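Local coordinates for TT1561 protein (Thermus thermophilus, PDB 1UF3), which is of unknown function but belongs to the calcineurin-like metallophosphoesterase superfamily, is predicted to be a phosphoesterase and binds calcium ions, at residues V5-A10 against G32-A37; P181-V186 against S213-R218. One frame throughout, in Å; residues are numbered along the deposited sequence.

The centres of the two contacts are about 9 Å apart, and both segments of contact 1 precede those of contact 2 in the chain. Strands 7-12 and 211-216 are antiparallel neighbours in one mixed sheet, so contact 1 is a pairing within that sheet, whereas contact 2 runs from it to strand 183-186 of the second sheet. The backbones join where Ile8 O lies 2.8 Å from Leu215 N, a probable hydrogen bond, and the side chains join where Leu185 reaches Ala37. Together they describe how the two-sheet core typical of calcineurin-like metallophosphoesterases is built here, with a calcium ion at the edge of contact 1.

Contact 1 (V5-A10 against G32-A37); sequences VRYILA and GADAIA. With CA (calcium ion), chain S.
Asp34 joins the backbone of Arg6 and Tyr7, at the start of strand 7-12, to a calcium ion. Its CB lies 3.8 Å from Val5 CA, and CG, anti to the carbonyl carbon (chi1 -52°), carries the carboxylate between backbone and metal. OD1 binds the ion at 2.2 Å. OD2 accepts two backbone bonds, from Arg6 N at 2.9 Å and from Tyr7 N at 2.8 Å, the latter almost straight at 176°. The two donors arrive on the anti side from opposite faces of the carboxylate plane, which should restrain its rotation. OD2 also sits at the edge of the Tyr7 ring.

The main chains meet at Tyr7 O, which accepts from Asp34 N at 2.9 Å and weakly from Ala35 N. Beyond it the strands pair in parallel through the bridges Ile8-Ala35, Leu9-Ile36 and Ala10-Ala37, with Leu9 N to Ala35 O and Ala37 N to Leu9 O both 2.9 Å. Ile8 and Ala37 share one sheet face, CG2 to CB 4.0 Å, while Leu9 and Ile36 pack on the other. Arg6 NH2 forms a salt bridge with Asp216 OD2 and a hydrogen bond to Ala33 O of the second subunit.

Gly32 O (2.4 Å) and three waters also bind the ion, and Met1 of the second subunit contributes N and O. The chemistry implies an intersubunit calcium site whose charge probably polarises the Asp34 carboxylate.

Contact 2 (P181-V186 against S213-R218); sequences PLLVLV and SLLDLR
The hydrophobic core between two mixed beta-sheets contains this contact, in which Leu182, Leu183 and Leu185 face Leu215 and Leu217. The backbones stay well apart, the nearest CA pair being Leu183 and Leu217 at 8.0 Å, and methyl groups bridge the interval. Leu183 meets both opposing leucines. Its CG stands anti to the backbone N (chi1 159°), which carries both methyls across toward 213-218. Both meet Leu215 CD1, CD1 at 3.7 Å and CD2 at 3.9 Å, and CD2 alone also touches Leu217 CD2 at 4.0 Å. Leu183 crosses each of these side chains at about a right angle.

Such face-to-face packing is that of the two-sheet beta-sandwich at the centre of the alpha/beta fold of calcineurin-like metallophosphoesterases. Strand 183-186 supplies one layer, flanked by strands 151-155 and 199-203; strand 211-216 belongs to the other and is flanked by strands 7-12 and 221-226. Strand alternation shows in Leu183 and Leu185, which point toward the opposing segment, while Val184 between them makes no contact with it.

Leu215 CD1 is shared, since Leu185 CD2 also approaches it, at 3.9 Å and on an oblique course. Just past the end of strand 211-216, Leu217 sends CD2 to within 4.2 Å of Leu182 CD2, at the partly exposed end of the row. Ile8 of strand 7-12 touches both Leu183 and Leu217.

Contact 1 (V5-A10 against G32-A37)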
# COMPACT_ATOMS: atom_id res chain seq x y z
N VAL A 5 -14.80 -5.69 0.04
CA VAL A 5 -15.65 -4.69 -0.59
C VAL A 5 -16.55 -4.01 0.45
O VAL A 5 -17.32 -4.68 1.11
CB VAL A 5 -16.56 -5.32 -1.62
CG1 VAL A 5 -17.57 -4.27 -2.13
CG2 VAL A 5 -15.73 -5.90 -2.76
N ARG A 6 -16.44 -2.69 0.57
CA ARG A 6 -17.29 -1.93 1.48
C ARG A 6 -18.10 -0.90 0.70
O ARG A 6 -19.28 -0.70 0.97
CB ARG A 6 -16.48 -1.20 2.57
CG ARG A 6 -17.39 -0.35 3.49
CD ARG A 6 -16.73 0.16 4.79
NE ARG A 6 -17.60 1.11 5.46
CZ ARG A 6 -17.23 2.00 6.39
NH1 ARG A 6 -15.97 2.05 6.80
NH2 ARG A 6 -18.12 2.87 6.87
N TYR A 7 -17.45 -0.24 -0.27
CA TYR A 7 -18.09 0.78 -1.09
C TYR A 7 -18.26 0.32 -2.52
O TYR A 7 -17.33 -0.19 -3.13
CB TYR A 7 -17.29 2.07 -1.05
CG TYR A 7 -17.18 2.62 0.34
CD1 TYR A 7 -16.12 2.25 1.18
CD2 TYR A 7 -18.19 3.43 0.86
CE1 TYR A 7 -16.08 2.67 2.50
CE2 TYR A 7 -18.17 3.85 2.18
CZ TYR A 7 -17.10 3.46 3.00
OH TYR A 7 -17.11 3.84 4.32
N ILE A 8 -19.47 0.51 -3.04
CA ILE A 8 -19.77 0.11 -4.40
C ILE A 8 -20.25 1.30 -5.22
O ILE A 8 -21.21 1.98 -4.82
CB ILE A 8 -20.84 -0.95 -4.43
CG1 ILE A 8 -20.39 -2.20 -3.67
CG2 ILE A 8 -21.20 -1.29 -5.84
CD1 ILE A 8 -21.57 -3.10 -3.40
N LEU A 9 -19.58 1.54 -6.35
CA LEU A 9 -19.97 2.61 -7.28
C LEU A 9 -21.02 1.95 -8.18
O LEU A 9 -20.77 0.90 -8.80
CB LEU A 9 -18.75 3.06 -8.09
CG LEU A 9 -18.92 4.22 -9.06
CD1 LEU A 9 -19.40 5.44 -8.31
CD2 LEU A 9 -17.57 4.50 -9.76
N ALA A 10 -22.21 2.54 -8.23
CA ALA A 10 -23.31 1.96 -8.99
C ALA A 10 -24.13 2.93 -9.85
O ALA A 10 -24.18 4.13 -9.58
CB ALA A 10 -24.25 1.23 -8.03
N GLY A 32 -12.69 5.99 -4.04
CA GLY A 32 -12.15 4.90 -3.25
C GLY A 32 -13.01 3.66 -3.38
O GLY A 32 -12.80 2.69 -2.66
N ALA A 33 -13.97 3.69 -4.30
CA ALA A 33 -14.85 2.54 -4.52
C ALA A 33 -14.05 1.24 -4.56
O ALA A 33 -12.93 1.21 -5.10
CB ALA A 33 -15.59 2.70 -5.82
N ASP A 34 -14.65 0.16 -4.05
CA ASP A 34 -14.01 -1.15 -4.02
C ASP A 34 -14.53 -2.03 -5.13
O ASP A 34 -13.88 -3.01 -5.52
CB ASP A 34 -14.25 -1.84 -2.69
CG ASP A 34 -13.87 -0.96 -1.54
OD1 ASP A 34 -12.72 -0.45 -1.57
OD2 ASP A 34 -14.72 -0.75 -0.65
N ALA A 35 -15.71 -1.68 -5.63
CA ALA A 35 -16.31 -2.41 -6.71
C ALA A 35 -17.27 -1.52 -7.51
O ALA A 35 -17.57 -0.39 -7.11
CB ALA A 35 -17.03 -3.60 -6.17
N ILE A 36 -17.74 -2.04 -8.65
CA ILE A 36 -18.67 -1.32 -9.50
C ILE A 36 -19.78 -2.29 -9.85
O ILE A 36 -19.52 -3.47 -10.12
CB ILE A 36 -18.01 -0.88 -10.84
CG1 ILE A 36 -17.03 0.26 -10.60
CG2 ILE A 36 -19.08 -0.54 -11.85
CD1 ILE A 36 -16.17 0.64 -11.82
N ALA A 37 -21.01 -1.81 -9.82
CA ALA A 37 -22.15 -2.63 -10.18
C ALA A 37 -22.91 -1.82 -11.22
O ALA A 37 -23.20 -0.65 -11.00
CB ALA A 37 -23.02 -2.93 -8.98
CA CA S . -11.42 1.27 -1.23
O HOH W 1 -10.55 0.74 -3.58
O HOH W 2 -9.77 -0.25 -0.18
O HOH W 3 -9.46 2.53 -1.68

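Contact 2 (P181-V186 against S213-R218)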
# COMPACT_ATOMS: atom_id res chain seq x y z
N PRO A 181 -31.60 -11.28 0.15
CA PRO A 181 -30.29 -10.72 -0.15
C PRO A 181 -30.02 -9.53 0.71
O PRO A 181 -30.95 -8.85 1.17
CB PRO A 181 -30.38 -10.34 -1.62
CG PRO A 181 -31.89 -10.06 -1.80
CD PRO A 181 -32.50 -11.20 -1.03
N LEU A 182 -28.74 -9.26 0.90
CA LEU A 182 -28.28 -8.14 1.67
C LEU A 182 -28.50 -6.84 0.91
O LEU A 182 -28.90 -5.83 1.49
CB LEU A 182 -26.81 -8.30 1.96
CG LEU A 182 -26.19 -7.13 2.69
CD1 LEU A 182 -26.70 -7.16 4.11
CD2 LEU A 182 -24.66 -7.24 2.66
N LEU A 183 -28.18 -6.85 -0.38
CA LEU A 183 -28.34 -5.67 -1.24
C LEU A 183 -28.98 -6.10 -2.55
O LEU A 183 -28.72 -7.20 -3.06
CB LEU A 183 -27.00 -4.98 -1.51
CG LEU A 183 -26.91 -4.07 -2.75
CD1 LEU A 183 -27.76 -2.79 -2.54
CD2 LEU A 183 -25.46 -3.71 -3.01
N VAL A 184 -29.85 -5.25 -3.07
CA VAL A 184 -30.52 -5.50 -4.34
C VAL A 184 -30.38 -4.19 -5.10
O VAL A 184 -30.78 -3.12 -4.61
CB VAL A 184 -32.03 -5.81 -4.16
CG1 VAL A 184 -32.69 -6.06 -5.55
CG2 VAL A 184 -32.22 -7.02 -3.28
N LEU A 185 -29.77 -4.25 -6.28
CA LEU A 185 -29.62 -3.05 -7.10
C LEU A 185 -30.59 -3.17 -8.29
O LEU A 185 -30.67 -4.22 -8.93
CB LEU A 185 -28.17 -2.93 -7.61
CG LEU A 185 -27.15 -2.28 -6.66
CD1 LEU A 185 -25.73 -2.49 -7.19
CD2 LEU A 185 -27.44 -0.79 -6.54
N VAL A 186 -31.34 -2.11 -8.58
CA VAL A 186 -32.26 -2.17 -9.72
C VAL A 186 -32.14 -0.92 -10.60
O VAL A 186 -31.65 0.11 -10.17
CB VAL A 186 -33.76 -2.33 -9.26
CG1 VAL A 186 -33.96 -3.65 -8.55
CG2 VAL A 186 -34.17 -1.15 -8.37
N SER A 213 -24.57 6.52 -7.76
CA SER A 213 -24.49 6.47 -6.31
C SER A 213 -23.23 5.69 -5.87
O SER A 213 -22.71 4.84 -6.60
CB SER A 213 -25.72 5.74 -5.74
OG SER A 213 -26.96 6.36 -6.05
N LEU A 214 -22.75 6.00 -4.68
CA LEU A 214 -21.64 5.27 -4.08
C LEU A 214 -22.30 4.70 -2.82
O LEU A 214 -22.64 5.45 -1.90
CB LEU A 214 -20.49 6.20 -3.69
CG LEU A 214 -19.32 5.44 -3.02
CD1 LEU A 214 -18.58 4.57 -4.07
CD2 LEU A 214 -18.36 6.44 -2.39
N LEU A 215 -22.54 3.39 -2.81
CA LEU A 215 -23.17 2.75 -1.67
C LEU A 215 -22.16 2.35 -0.60
O LEU A 215 -21.07 1.85 -0.90
CB LEU A 215 -23.92 1.49 -2.07
CG LEU A 215 -24.48 1.14 -3.45
CD1 LEU A 215 -25.63 0.21 -3.22
CD2 LEU A 215 -24.88 2.35 -4.26
N ASP A 216 -22.54 2.58 0.66
CA ASP A 216 -21.73 2.19 1.80
C ASP A 216 -22.45 0.96 2.33
O ASP A 216 -23.45 1.07 3.07
CB ASP A 216 -21.71 3.30 2.87
CG ASP A 216 -20.94 2.89 4.12
OD1 ASP A 216 -20.85 1.68 4.37
OD2 ASP A 216 -20.44 3.75 4.85
N LEU A 217 -21.96 -0.22 1.96
CA LEU A 217 -22.57 -1.48 2.36
C LEU A 217 -22.80 -1.68 3.84
O LEU A 217 -23.86 -2.14 4.24
CB LEU A 217 -21.75 -2.67 1.87
CG LEU A 217 -22.04 -3.22 0.48
CD1 LEU A 217 -20.96 -4.22 0.11
CD2 LEU A 217 -23.42 -3.88 0.48
N ARG A 218 -21.80 -1.35 4.65
CA ARG A 218 -21.93 -1.54 6.08
C ARG A 218 -22.98 -0.63 6.70
O ARG A 218 -23.68 -1.04 7.61
CB ARG A 218 -20.58 -1.32 6.76
CG ARG A 218 -19.50 -2.28 6.27
CD ARG A 218 -18.20 -2.11 7.07
NE ARG A 218 -18.28 -2.81 8.34
CZ ARG A 218 -17.48 -2.58 9.37
NH1 ARG A 218 -16.53 -1.66 9.30
NH2 ARG A 218 -17.64 -3.28 10.49